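Local coordinates for protein alginate lyase (Aplysia kurodai, PDB 5GMT) that depolymerises alginate as a eukaryotic member of polysaccharide lyase family 14, with specificity for polymannuronate, at residues L139-R144 against H192-E197; G149-Y154 against V210-Q215; T14-L19 against S84-S89; T30-F35 against R57-F62; G78-P83 against K126-S131. All coordinates share one frame; numbering follows the deposited sequence.

Interaction 1 (L139-R144 against H192-E197); sequences LRLMWR and HSISEE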
# COMPACT_ATOMS: atom_id res chain seq x y z
N LEU A 139 3.84 4.95 0.25
CA LEU A 139 2.59 5.22 0.92
C LEU A 139 1.72 3.98 0.98
O LEU A 139 0.55 4.00 0.61
CB LEU A 139 1.84 6.36 0.21
CG LEU A 139 2.61 7.69 0.13
CD1 LEU A 139 1.97 8.66 -0.88
CD2 LEU A 139 2.78 8.34 1.51
N ARG A 140 2.31 2.88 1.44
CA ARG A 140 1.54 1.68 1.77
C ARG A 140 0.49 1.95 2.86
O ARG A 140 0.54 2.95 3.57
CB ARG A 140 2.47 0.56 2.23
CG ARG A 140 3.41 0.07 1.16
CD ARG A 140 4.39 -0.91 1.74
NE ARG A 140 5.38 -0.25 2.60
CZ ARG A 140 6.38 -0.87 3.21
NH1 ARG A 140 6.56 -2.19 3.06
NH2 ARG A 140 7.22 -0.17 3.97
N LEU A 141 -0.48 1.04 2.96
CA LEU A 141 -1.39 1.03 4.10
C LEU A 141 -0.88 -0.02 5.07
O LEU A 141 -0.06 -0.87 4.71
CB LEU A 141 -2.83 0.74 3.66
CG LEU A 141 -3.71 1.89 3.16
CD1 LEU A 141 -3.09 2.57 1.96
CD2 LEU A 141 -5.11 1.36 2.79
N MET A 142 -1.34 0.04 6.31
CA MET A 142 -1.09 -1.04 7.25
C MET A 142 -2.37 -1.37 7.97
O MET A 142 -3.24 -0.51 8.11
CB MET A 142 0.00 -0.68 8.26
CG MET A 142 1.42 -1.01 7.81
SD MET A 142 2.62 -0.98 9.16
CE MET A 142 2.05 -2.34 10.18
N TRP A 143 -2.51 -2.62 8.41
CA TRP A 143 -3.48 -2.91 9.45
C TRP A 143 -2.72 -2.97 10.76
O TRP A 143 -1.48 -3.02 10.79
CB TRP A 143 -4.26 -4.22 9.20
CG TRP A 143 -3.49 -5.50 9.40
CD1 TRP A 143 -3.27 -6.16 10.58
CD2 TRP A 143 -2.86 -6.28 8.38
NE1 TRP A 143 -2.52 -7.30 10.35
CE2 TRP A 143 -2.27 -7.40 9.01
CE3 TRP A 143 -2.74 -6.14 6.99
CZ2 TRP A 143 -1.56 -8.37 8.30
CZ3 TRP A 143 -2.04 -7.11 6.29
CH2 TRP A 143 -1.46 -8.21 6.94
N ARG A 144 -3.47 -2.89 11.85
CA ARG A 144 -2.89 -2.92 13.17
C ARG A 144 -3.72 -3.84 14.03
O ARG A 144 -4.59 -4.57 13.52
CB ARG A 144 -2.83 -1.52 13.77
CG ARG A 144 -1.85 -0.57 13.08
CD ARG A 144 -0.41 -0.86 13.49
NE ARG A 144 0.54 -0.00 12.77
CZ ARG A 144 1.87 -0.08 12.91
NH1 ARG A 144 2.66 0.73 12.21
NH2 ARG A 144 2.40 -0.96 13.74
N HIS A 192 -13.35 -5.50 1.16
CA HIS A 192 -13.23 -4.06 1.38
C HIS A 192 -12.86 -3.39 0.08
O HIS A 192 -11.98 -3.88 -0.63
CB HIS A 192 -12.17 -3.74 2.43
CG HIS A 192 -12.38 -4.43 3.74
ND1 HIS A 192 -12.25 -5.80 3.89
CD2 HIS A 192 -12.74 -3.95 4.95
CE1 HIS A 192 -12.51 -6.12 5.14
NE2 HIS A 192 -12.81 -5.02 5.81
N SER A 193 -13.53 -2.29 -0.25
CA SER A 193 -13.06 -1.49 -1.37
C SER A 193 -12.17 -0.41 -0.79
O SER A 193 -12.53 0.25 0.19
CB SER A 193 -14.22 -0.89 -2.17
OG SER A 193 -14.83 -1.89 -2.96
N ILE A 194 -10.99 -0.25 -1.39
CA ILE A 194 -10.00 0.67 -0.86
C ILE A 194 -9.66 1.70 -1.93
O ILE A 194 -9.43 1.34 -3.08
CB ILE A 194 -8.72 -0.08 -0.42
CG1 ILE A 194 -9.05 -1.01 0.76
CG2 ILE A 194 -7.61 0.90 -0.07
CD1 ILE A 194 -7.82 -1.61 1.42
N SER A 195 -9.66 2.98 -1.56
CA SER A 195 -9.11 3.98 -2.47
C SER A 195 -8.06 4.80 -1.75
O SER A 195 -8.21 5.13 -0.58
CB SER A 195 -10.22 4.88 -3.04
OG SER A 195 -10.83 5.67 -2.04
N GLU A 196 -6.97 5.09 -2.46
CA GLU A 196 -5.93 5.95 -1.92
C GLU A 196 -5.62 6.99 -2.97
O GLU A 196 -5.10 6.66 -4.03
CB GLU A 196 -4.66 5.16 -1.56
CG GLU A 196 -3.58 6.04 -0.90
CD GLU A 196 -2.23 5.35 -0.76
OE1 GLU A 196 -1.83 4.62 -1.69
OE2 GLU A 196 -1.57 5.54 0.30
N GLU A 197 -5.95 8.24 -2.67
CA GLU A 197 -5.72 9.35 -3.57
C GLU A 197 -4.56 10.18 -3.04
O GLU A 197 -4.56 10.61 -1.89
CB GLU A 197 -6.97 10.22 -3.72
CG GLU A 197 -6.71 11.44 -4.62
CD GLU A 197 -7.98 12.11 -5.12
OE1 GLU A 197 -9.08 11.74 -4.68
OE2 GLU A 197 -7.86 13.03 -5.97
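Glu196 sends its carboxylate across to the backbone of Leu139, where OE2 comes within 2.6 Å of Leu139 O and also lies against Leu139 CB at 3.5 Å. Two oxygens this close suggest that the acid carries a proton, although the heavy-atom positions alone leave this unsettled. The other oxygen, OE1, accepts a hydrogen bond from the backbone N of Leu115 on the adjoining strand 110-118, which restrains the rotation of the carboxylate. The reach is explained by the torsions: CG stands anti to the backbone N (chi1 -176°), and the chain continues extended from there. Leu141 runs past the glutamate in the opposite sense, its CD1 touching OE2 at 3.7 Å. Its second methyl, CD2, meets Ile194 CG2 tip to tip at 3.8 Å, so one forked side chain serves both a polar and an apolar neighbour. The short strand axes approach no closer than 9.8 Å and make an angle of 144°, a spacing for side chains rather than backbone pairing. It marks strands 136-143 and 191-199 as members of the two facing sheets of a beta-sandwich, in line with the concanavalin-clan family. Leu151 and Ile212 from neighbouring strands help enclose the site. With an alanine in place of Glu196, Leu115 N would probably lose its carboxylate acceptor and Leu139 O would face a gap between the sheets. Burial of an acid here, beside a carbonyl oxygen and leucine methyls, would be expected to raise its pKa and favour the neutral form.

Interaction 2 (G149-Y154 against V210-Q215); sequences GELYAY and VKICVQ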
# COMPACT_ATOMS: atom_id res chain seq x y z
N GLY A 149 -6.87 0.43 10.66
CA GLY A 149 -6.04 0.75 9.51
C GLY A 149 -5.28 2.06 9.66
O GLY A 149 -5.61 2.89 10.50
N GLU A 150 -4.28 2.24 8.80
CA GLU A 150 -3.53 3.49 8.79
C GLU A 150 -2.86 3.67 7.44
O GLU A 150 -2.70 2.71 6.68
CB GLU A 150 -2.47 3.49 9.89
CG GLU A 150 -1.27 2.60 9.57
CD GLU A 150 -0.27 2.49 10.72
OE1 GLU A 150 -0.70 2.43 11.89
OE2 GLU A 150 0.94 2.47 10.46
N LEU A 151 -2.47 4.91 7.16
CA LEU A 151 -1.48 5.21 6.13
C LEU A 151 -0.10 4.99 6.75
O LEU A 151 0.15 5.49 7.83
CB LEU A 151 -1.63 6.65 5.62
CG LEU A 151 -0.47 7.23 4.81
CD1 LEU A 151 -0.27 6.41 3.55
CD2 LEU A 151 -0.70 8.69 4.44
N TYR A 152 0.77 4.24 6.09
CA TYR A 152 2.08 3.93 6.65
C TYR A 152 3.14 4.50 5.73
O TYR A 152 3.52 3.87 4.74
CB TYR A 152 2.27 2.43 6.81
CG TYR A 152 3.56 2.02 7.47
CD1 TYR A 152 3.86 2.43 8.77
CD2 TYR A 152 4.48 1.21 6.81
CE1 TYR A 152 5.04 2.05 9.39
CE2 TYR A 152 5.67 0.81 7.43
CZ TYR A 152 5.94 1.24 8.72
OH TYR A 152 7.11 0.86 9.34
N ALA A 153 3.59 5.71 6.06
CA ALA A 153 4.31 6.54 5.11
C ALA A 153 5.81 6.61 5.36
O ALA A 153 6.26 6.92 6.47
CB ALA A 153 3.72 7.95 5.12
N TYR A 154 6.58 6.31 4.32
CA TYR A 154 7.99 6.68 4.26
C TYR A 154 8.08 7.98 3.49
O TYR A 154 7.89 8.00 2.27
CB TYR A 154 8.82 5.58 3.60
CG TYR A 154 9.18 4.45 4.53
CD1 TYR A 154 8.19 3.63 5.08
CD2 TYR A 154 10.50 4.19 4.87
CE1 TYR A 154 8.51 2.60 5.94
CE2 TYR A 154 10.83 3.15 5.73
CZ TYR A 154 9.84 2.36 6.26
OH TYR A 154 10.15 1.33 7.12
N VAL A 210 -2.90 12.91 1.25
CA VAL A 210 -3.35 11.56 0.96
C VAL A 210 -4.74 11.36 1.55
O VAL A 210 -4.97 11.62 2.74
CB VAL A 210 -2.39 10.49 1.53
CG1 VAL A 210 -2.86 9.10 1.17
CG2 VAL A 210 -0.95 10.72 1.03
N LYS A 211 -5.67 10.91 0.73
CA LYS A 211 -7.02 10.60 1.20
C LYS A 211 -7.27 9.12 0.99
O LYS A 211 -7.18 8.62 -0.13
CB LYS A 211 -8.07 11.44 0.47
CG LYS A 211 -9.51 11.15 0.91
CD LYS A 211 -10.54 11.89 0.07
CE LYS A 211 -11.95 11.58 0.56
NZ LYS A 211 -13.01 12.25 -0.23
N ILE A 212 -7.56 8.42 2.08
CA ILE A 212 -7.84 7.00 2.01
C ILE A 212 -9.29 6.76 2.39
O ILE A 212 -9.75 7.26 3.41
CB ILE A 212 -6.91 6.21 2.95
CG1 ILE A 212 -5.46 6.30 2.46
CG2 ILE A 212 -7.39 4.76 3.08
CD1 ILE A 212 -4.47 5.68 3.44
N CYS A 213 -10.01 6.01 1.56
CA CYS A 213 -11.37 5.61 1.91
C CYS A 213 -11.41 4.10 1.91
O CYS A 213 -10.85 3.45 1.03
CB CYS A 213 -12.39 6.18 0.92
SG CYS A 213 -12.52 7.97 0.96
N VAL A 214 -12.07 3.53 2.92
CA VAL A 214 -12.22 2.08 2.99
C VAL A 214 -13.68 1.77 3.23
O VAL A 214 -14.33 2.42 4.05
CB VAL A 214 -11.35 1.48 4.13
CG1 VAL A 214 -11.63 -0.01 4.31
CG2 VAL A 214 -9.86 1.73 3.89
N GLN A 215 -14.22 0.80 2.50
CA GLN A 215 -15.60 0.38 2.73
C GLN A 215 -15.68 -1.13 2.75
O GLN A 215 -15.46 -1.80 1.75
CB GLN A 215 -16.53 0.94 1.65
CG GLN A 215 -17.98 0.58 1.91
CD GLN A 215 -18.94 1.39 1.07
OE1 GLN A 215 -18.63 1.76 -0.06
NE2 GLN A 215 -20.11 1.68 1.63
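Leu151 pushes its side chain between Val210 and Ile212, and the packing is closest there. Leu151 CD2 lies over the branch point of the valine, 3.8 Å from Val210 CB and 3.9 Å from Val210 CG1, so the methyl sits against the root of the fork rather than one prong. Its approach is oblique. Lower on the same leucine, Ile212 CD1 presses on Leu151 CB at 3.7 Å; the isoleucine extends that far because its CG1 is anti to the carbonyl carbon (chi1 -67°) and its CD1 continues outstretched. Toward the other end the contact thins out: Gly149 has no side chain to offer, and the nearest approach of Val214, from CG2 to Gly149 CA, is 6.9 Å. Polar groups turn elsewhere. Lys211, partly exposed, points away from strand 149-154, while Glu150 leaves the interface to form salt bridges with Arg144 and Arg181. Cys213, on the same strand as Ile212, is tied to Cys223 by a disulfide. Strands 149-154 and 208-216 belong to opposing sheets of the beta-sandwich, and this contact fills part of the layer between them. Since aliphatic carbons do all the touching, its cohesion probably comes from dispersion and the exclusion of water, with shape fixing the fit.

Interaction 3 (T14-L19 against S84-S89); sequences TTVWSL and SAISSS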
# COMPACT_ATOMS: atom_id res chain seq x y z
N THR A 14 -8.98 10.19 -15.32
CA THR A 14 -8.65 9.21 -16.35
C THR A 14 -8.07 7.93 -15.74
O THR A 14 -7.15 8.00 -14.94
CB THR A 14 -7.63 9.77 -17.36
OG1 THR A 14 -8.10 11.01 -17.88
CG2 THR A 14 -7.41 8.78 -18.50
N THR A 15 -8.61 6.78 -16.13
CA THR A 15 -8.04 5.50 -15.72
C THR A 15 -6.90 5.14 -16.66
O THR A 15 -7.12 5.01 -17.87
CB THR A 15 -9.11 4.38 -15.70
OG1 THR A 15 -10.12 4.72 -14.76
CG2 THR A 15 -8.48 3.07 -15.31
N VAL A 16 -5.69 5.00 -16.13
CA VAL A 16 -4.54 4.71 -16.98
C VAL A 16 -4.16 3.22 -16.94
O VAL A 16 -3.55 2.72 -17.87
CB VAL A 16 -3.30 5.58 -16.59
CG1 VAL A 16 -3.62 7.06 -16.81
CG2 VAL A 16 -2.88 5.33 -15.16
N TRP A 17 -4.57 2.53 -15.88
CA TRP A 17 -4.29 1.10 -15.75
C TRP A 17 -5.33 0.44 -14.85
O TRP A 17 -5.80 1.03 -13.89
CB TRP A 17 -2.88 0.87 -15.19
CG TRP A 17 -2.56 -0.55 -14.79
CD1 TRP A 17 -2.07 -1.55 -15.60
CD2 TRP A 17 -2.68 -1.12 -13.49
NE1 TRP A 17 -1.90 -2.70 -14.87
CE2 TRP A 17 -2.26 -2.46 -13.57
CE3 TRP A 17 -3.12 -0.62 -12.26
CZ2 TRP A 17 -2.27 -3.31 -12.47
CZ3 TRP A 17 -3.12 -1.47 -11.17
CH2 TRP A 17 -2.69 -2.80 -11.28
N SER A 18 -5.70 -0.79 -15.18
CA SER A 18 -6.55 -1.58 -14.29
C SER A 18 -6.20 -3.06 -14.40
O SER A 18 -5.58 -3.49 -15.37
CB SER A 18 -8.04 -1.37 -14.62
OG SER A 18 -8.37 -1.93 -15.88
N LEU A 19 -6.59 -3.82 -13.39
CA LEU A 19 -6.41 -5.26 -13.39
C LEU A 19 -7.58 -5.89 -12.64
O LEU A 19 -7.65 -5.83 -11.42
CB LEU A 19 -5.06 -5.64 -12.77
CG LEU A 19 -4.59 -7.10 -12.87
CD1 LEU A 19 -3.08 -7.18 -12.89
CD2 LEU A 19 -5.16 -7.97 -11.74
N SER A 84 3.15 0.56 -18.00
CA SER A 84 3.77 1.44 -18.99
C SER A 84 2.90 2.64 -19.33
O SER A 84 3.41 3.68 -19.74
CB SER A 84 4.11 0.66 -20.26
OG SER A 84 2.92 0.34 -20.96
N ALA A 85 1.59 2.52 -19.13
CA ALA A 85 0.68 3.63 -19.43
C ALA A 85 0.89 4.86 -18.54
O ALA A 85 0.39 5.95 -18.83
CB ALA A 85 -0.75 3.16 -19.32
N ILE A 86 1.62 4.70 -17.44
CA ILE A 86 1.83 5.82 -16.53
C ILE A 86 2.99 6.69 -17.01
O ILE A 86 4.11 6.20 -17.21
CB ILE A 86 2.11 5.34 -15.09
CG1 ILE A 86 0.96 4.45 -14.60
CG2 ILE A 86 2.27 6.53 -14.16
CD1 ILE A 86 1.17 3.87 -13.20
N SER A 87 2.73 7.97 -17.21
CA SER A 87 3.76 8.88 -17.69
C SER A 87 4.76 9.20 -16.57
O SER A 87 4.54 8.84 -15.41
CB SER A 87 3.13 10.16 -18.25
OG SER A 87 2.04 10.58 -17.46
N SER A 88 5.85 9.87 -16.92
CA SER A 88 6.95 10.03 -15.98
C SER A 88 6.91 11.33 -15.17
O SER A 88 7.85 11.61 -14.44
CB SER A 88 8.29 9.95 -16.72
OG SER A 88 8.38 11.00 -17.66
N SER A 89 5.84 12.11 -15.30
CA SER A 89 5.72 13.33 -14.50
C SER A 89 4.33 13.45 -13.88
O SER A 89 3.70 14.52 -13.91
CB SER A 89 6.02 14.57 -15.36
OG SER A 89 5.06 14.68 -16.40
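The peptide group following Val16 lays its carbonyl against Ala85, with Val16 O 3.2 Å from Ala85 CB. One residue on, the indole of Trp17 is the larger flat group, and although its CB starts toward the loop 84-89, its ring leads away. His34 stacks on one side of that indole, displaced toward the pyrrole end, and Pro83 packs on the opposite face; NE1 at the ring's edge donates to His34 O. The side chains meeting across the contact are smaller. With CG1 anti to the carbonyl carbon (chi1 -63°), Val16 CG2 falls between the backbone N and the carbonyl carbon, 4.0 Å from Ile86 CG1, the two side chains crossing at about a right angle. Val16 and Trp17 together face Ile270 on strand 261-272 in a classic beta bulge. Such a bulge places two successive residues opposite one, and here the CB atoms of both set out toward the 84-89 loop, instead of alternating as in a regular strand. Ala85 CB also approaches Val16 CB, loosely, at 4.5 Å. Ala85 is itself exposed, on the loop that leads from strand 76-81 to strand 92-102. Farther along this loop, Ser88 O receives a hydrogen bond from NH1 of Arg240.

Interaction 4 (T30-F35 against R57-F62); sequences TILGHF and RALRIF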
# COMPACT_ATOMS: atom_id res chain seq x y z
N THR A 30 3.17 -15.64 -14.67
CA THR A 30 1.98 -15.45 -15.47
C THR A 30 0.85 -14.83 -14.64
O THR A 30 0.11 -13.97 -15.11
CB THR A 30 1.53 -16.77 -16.11
OG1 THR A 30 2.58 -17.27 -16.94
CG2 THR A 30 0.28 -16.55 -16.96
N ILE A 31 0.73 -15.27 -13.38
CA ILE A 31 -0.26 -14.67 -12.48
C ILE A 31 -0.09 -13.16 -12.42
O ILE A 31 -1.06 -12.40 -12.48
CB ILE A 31 -0.15 -15.26 -11.06
CG1 ILE A 31 -0.52 -16.76 -11.08
CG2 ILE A 31 -1.04 -14.50 -10.07
CD1 ILE A 31 -0.27 -17.48 -9.78
N LEU A 32 1.16 -12.72 -12.35
CA LEU A 32 1.46 -11.30 -12.16
C LEU A 32 1.66 -10.56 -13.48
O LEU A 32 2.08 -9.40 -13.48
CB LEU A 32 2.71 -11.13 -11.30
CG LEU A 32 2.69 -11.77 -9.92
CD1 LEU A 32 4.01 -11.48 -9.20
CD2 LEU A 32 1.49 -11.23 -9.15
N GLY A 33 1.36 -11.22 -14.60
CA GLY A 33 1.68 -10.67 -15.91
C GLY A 33 1.23 -9.24 -16.17
O GLY A 33 2.02 -8.41 -16.64
N HIS A 34 -0.03 -8.94 -15.85
CA HIS A 34 -0.56 -7.62 -16.16
C HIS A 34 -0.17 -6.55 -15.13
O HIS A 34 -0.56 -5.40 -15.28
CB HIS A 34 -2.08 -7.66 -16.31
CG HIS A 34 -2.67 -6.41 -16.89
ND1 HIS A 34 -2.30 -5.92 -18.13
CD2 HIS A 34 -3.59 -5.54 -16.41
CE1 HIS A 34 -2.97 -4.81 -18.38
NE2 HIS A 34 -3.76 -4.56 -17.35
N PHE A 35 0.62 -6.91 -14.12
CA PHE A 35 1.19 -5.91 -13.22
C PHE A 35 2.49 -5.36 -13.81
O PHE A 35 3.05 -4.39 -13.31
CB PHE A 35 1.50 -6.48 -11.83
CG PHE A 35 0.28 -6.86 -11.02
CD1 PHE A 35 -0.45 -5.90 -10.34
CD2 PHE A 35 -0.10 -8.19 -10.91
CE1 PHE A 35 -1.56 -6.26 -9.57
CE2 PHE A 35 -1.20 -8.57 -10.14
CZ PHE A 35 -1.93 -7.60 -9.48
N ARG A 57 -11.41 -14.01 -10.74
CA ARG A 57 -10.34 -14.75 -10.08
C ARG A 57 -9.36 -13.77 -9.45
O ARG A 57 -8.78 -12.94 -10.14
CB ARG A 57 -9.61 -15.67 -11.07
CG ARG A 57 -8.47 -16.46 -10.43
CD ARG A 57 -8.03 -17.64 -11.29
NE ARG A 57 -9.05 -18.69 -11.29
CZ ARG A 57 -9.08 -19.69 -10.42
NH1 ARG A 57 -8.14 -19.79 -9.48
NH2 ARG A 57 -10.04 -20.60 -10.48
N ALA A 58 -9.17 -13.91 -8.15
CA ALA A 58 -8.39 -12.96 -7.38
C ALA A 58 -6.97 -13.41 -7.13
O ALA A 58 -6.68 -14.59 -7.05
CB ALA A 58 -9.08 -12.70 -6.04
N LEU A 59 -6.09 -12.43 -6.95
CA LEU A 59 -4.74 -12.69 -6.49
C LEU A 59 -4.80 -13.07 -5.02
O LEU A 59 -5.30 -12.29 -4.21
CB LEU A 59 -3.85 -11.46 -6.69
CG LEU A 59 -2.45 -11.52 -6.10
CD1 LEU A 59 -1.64 -12.61 -6.79
CD2 LEU A 59 -1.77 -10.14 -6.23
N ARG A 60 -4.33 -14.27 -4.67
CA ARG A 60 -4.44 -14.71 -3.28
C ARG A 60 -3.08 -14.80 -2.64
O ARG A 60 -2.16 -15.38 -3.21
CB ARG A 60 -5.15 -16.07 -3.16
CG ARG A 60 -5.55 -16.42 -1.73
CD ARG A 60 -6.03 -17.87 -1.57
NE ARG A 60 -4.90 -18.80 -1.54
CZ ARG A 60 -5.00 -20.12 -1.38
NH1 ARG A 60 -6.19 -20.70 -1.23
NH2 ARG A 60 -3.90 -20.87 -1.35
N ILE A 61 -2.96 -14.22 -1.46
CA ILE A 61 -1.73 -14.26 -0.69
C ILE A 61 -1.96 -15.05 0.59
O ILE A 61 -2.89 -14.77 1.35
CB ILE A 61 -1.23 -12.84 -0.32
CG1 ILE A 61 -1.17 -11.93 -1.56
CG2 ILE A 61 0.11 -12.93 0.41
CD1 ILE A 61 -0.22 -12.43 -2.65
N PHE A 62 -1.08 -16.02 0.83
CA PHE A 62 -1.14 -16.87 2.00
C PHE A 62 -0.10 -16.44 3.04
O PHE A 62 1.06 -16.26 2.71
CB PHE A 62 -0.92 -18.32 1.59
CG PHE A 62 -0.68 -19.25 2.73
CD1 PHE A 62 -1.62 -19.38 3.75
CD2 PHE A 62 0.47 -20.02 2.78
CE1 PHE A 62 -1.42 -20.25 4.80
CE2 PHE A 62 0.69 -20.90 3.83
CZ PHE A 62 -0.26 -21.02 4.84
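Leu59 is the knob of this contact, standing up from its strand into a hollow lined by Ile31, Leu32 and Phe35. It accounts for 66 of the 125 Å² buried between the segments. Its two methyls divide the hollow between them. CD1 enters the aliphatic part, 3.8 Å from Ile31 CG2 and 4.2 Å from Leu32 CD2; the isoleucine crosses it at about a right angle, whereas the second leucine lies obliquely. CD2 turns to the aromatic part and meets the far end of the phenylalanine, with Phe35 CZ at 4.1 Å, the two side chains crossing obliquely. Leu59 holds CG anti to the backbone N (chi1 173°), which raises the fork off the strand and splits it between these walls. The hollow owes its shape to the local backbone. At the end of helix 28-31 Gly33 N donates to Thr30 O at 3.1 Å, and in the 3-10 turn that follows Phe35 N donates to Leu32 O at 3.0 Å. These tight turns bring three apolar side chains to one side of a short stretch, while Leu32 CA lies in the plane of the Phe35 ring at its edge. Farther out, Ile47 and Phe244 also pack on Leu59, and Phe79 and Phe268 meet the Phe35 ring. The helix and its 3-10 extension thus cover the sandwich between strand 58-63, paired with 47-50 and 261-272 in one sheet, and strands 76-81 and 238-247 of the other.

Interaction 5 (G78-P83 against K126-S131); sequences GFYSRP and KCSGGS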
# COMPACT_ATOMS: atom_id res chain seq x y z
N GLY A 78 5.53 -9.26 -2.24
CA GLY A 78 5.79 -7.86 -2.52
C GLY A 78 6.34 -7.66 -3.91
O GLY A 78 7.04 -8.53 -4.44
N PHE A 79 6.00 -6.52 -4.50
CA PHE A 79 6.62 -6.10 -5.77
C PHE A 79 6.23 -4.66 -6.04
O PHE A 79 5.17 -4.22 -5.62
CB PHE A 79 6.21 -7.00 -6.96
CG PHE A 79 4.71 -7.10 -7.18
CD1 PHE A 79 4.04 -6.15 -7.94
CD2 PHE A 79 3.98 -8.17 -6.66
CE1 PHE A 79 2.67 -6.24 -8.16
CE2 PHE A 79 2.60 -8.27 -6.87
CZ PHE A 79 1.95 -7.30 -7.63
N TYR A 80 7.08 -3.93 -6.75
CA TYR A 80 6.67 -2.64 -7.26
C TYR A 80 6.16 -2.82 -8.68
O TYR A 80 6.77 -3.55 -9.47
CB TYR A 80 7.82 -1.64 -7.24
CG TYR A 80 8.33 -1.23 -5.88
CD1 TYR A 80 7.88 -0.06 -5.27
CD2 TYR A 80 9.31 -1.98 -5.23
CE1 TYR A 80 8.38 0.35 -4.04
CE2 TYR A 80 9.81 -1.58 -3.98
CZ TYR A 80 9.34 -0.40 -3.41
OH TYR A 80 9.81 0.02 -2.17
N SER A 81 5.06 -2.15 -9.01
CA SER A 81 4.44 -2.24 -10.32
C SER A 81 4.40 -0.86 -10.98
O SER A 81 3.88 0.09 -10.40
CB SER A 81 3.03 -2.81 -10.19
OG SER A 81 2.28 -2.66 -11.38
N ARG A 82 4.96 -0.76 -12.19
CA ARG A 82 4.95 0.50 -12.93
C ARG A 82 4.39 0.29 -14.34
O ARG A 82 5.14 0.20 -15.31
CB ARG A 82 6.35 1.10 -13.01
CG ARG A 82 6.94 1.44 -11.65
CD ARG A 82 8.38 1.92 -11.80
NE ARG A 82 8.48 3.12 -12.63
CZ ARG A 82 9.60 3.81 -12.79
NH1 ARG A 82 10.71 3.42 -12.16
NH2 ARG A 82 9.63 4.88 -13.57
N PRO A 83 3.06 0.18 -14.44
CA PRO A 83 2.43 -0.05 -15.75
C PRO A 83 2.87 1.00 -16.78
O PRO A 83 2.97 2.18 -16.44
CB PRO A 83 0.94 0.05 -15.44
CG PRO A 83 0.84 -0.43 -14.02
CD PRO A 83 2.09 0.07 -13.34
N LYS A 126 13.50 2.22 -2.69
CA LYS A 126 14.36 2.11 -1.49
C LYS A 126 13.69 2.55 -0.20
O LYS A 126 14.32 2.57 0.86
CB LYS A 126 15.64 2.93 -1.70
CG LYS A 126 16.44 2.54 -2.94
CD LYS A 126 16.85 1.09 -2.87
CE LYS A 126 17.64 0.69 -4.12
NZ LYS A 126 18.02 -0.76 -4.09
N CYS A 127 12.40 2.90 -0.26
CA CYS A 127 11.74 3.43 0.92
C CYS A 127 10.92 2.38 1.66
O CYS A 127 9.69 2.36 1.60
CB CYS A 127 10.86 4.62 0.52
SG CYS A 127 11.85 6.15 0.33
N SER A 128 11.63 1.51 2.37
CA SER A 128 11.00 0.47 3.16
C SER A 128 12.03 -0.05 4.14
O SER A 128 13.21 0.26 4.01
CB SER A 128 10.48 -0.67 2.27
OG SER A 128 11.56 -1.37 1.68
N GLY A 129 11.61 -0.87 5.10
CA GLY A 129 12.57 -1.39 6.05
C GLY A 129 13.11 -0.25 6.90
O GLY A 129 12.36 0.62 7.36
N GLY A 130 14.41 -0.22 7.11
CA GLY A 130 14.97 0.86 7.90
C GLY A 130 15.50 1.96 7.01
O GLY A 130 16.25 2.82 7.47
N SER A 131 15.10 1.94 5.73
CA SER A 131 15.70 2.79 4.70
C SER A 131 14.80 3.93 4.21
O SER A 131 13.68 3.70 3.78
CB SER A 131 16.12 1.93 3.52
OG SER A 131 16.58 2.73 2.45
O HOH W 1 10.09 2.88 -2.17
O HOH W 2 11.51 -1.46 -1.04
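Tyr80 reaches the loop at Cys127 and Ser128 through two waters, its OH being 4.3 Å from Cys127 N and too far for a direct bond. One water lies 2.9 Å from Tyr80 OH and accepts from Cys127 N at 3.0 Å. The other links the phenol to Ser128 OG; it sits at the ring's edge, in its plane, though its 2.5 Å separation from Tyr80 OH is unusually short and should be read with caution. CG anti to the carbonyl carbon (chi1 -67°) projects the Tyr80 ring from the strand and carries its hydroxyl toward the loop. Phe243 stacks with the ring and Phe116 meets it edge-to-face, limiting its tilt. Ser128 points its CB toward the tyrosine. Ser131 instead turns its OG back inside the loop, where it donates to Lys126 O at 2.8 Å, in the carbonyl plane with a C=O...donor angle of 156°. The backbone bond Ser131 N to Ser128 O closes the turn, and the positive phi of Gly129 suits its corner. Beyond, Cys127 is bound to Cys136 by a disulfide. The arrangement is a type II' beta turn in a disulfide-tied loop, water-bridged to a strand of the beta-sandwich.

In the fold
From the N terminus, strand 14-19 opens interaction 3, which closes only at loop 84-89. Interaction 4 nests wholly inside that span, bringing residues 30-35 to strand 58-63. Interaction 5 starts at 78-83, before interaction 3 has closed, so the two cross; it ends at 126-131, and interactions 1 and 2 follow. Those two also cross, their segments alternating along the chain; strands 136-143 and 149-154 are neighbours in one sheet, 191-199 and 208-216 in the other, and their centres are 5 Å apart. Packing of the Tyr154 ring on Cys127 and Ser128 joins interaction 2 to 5, Ser81 OG to Phe35 O joins 5 to 4, and Trp17 NE1 to His34 O joins 4 to 3.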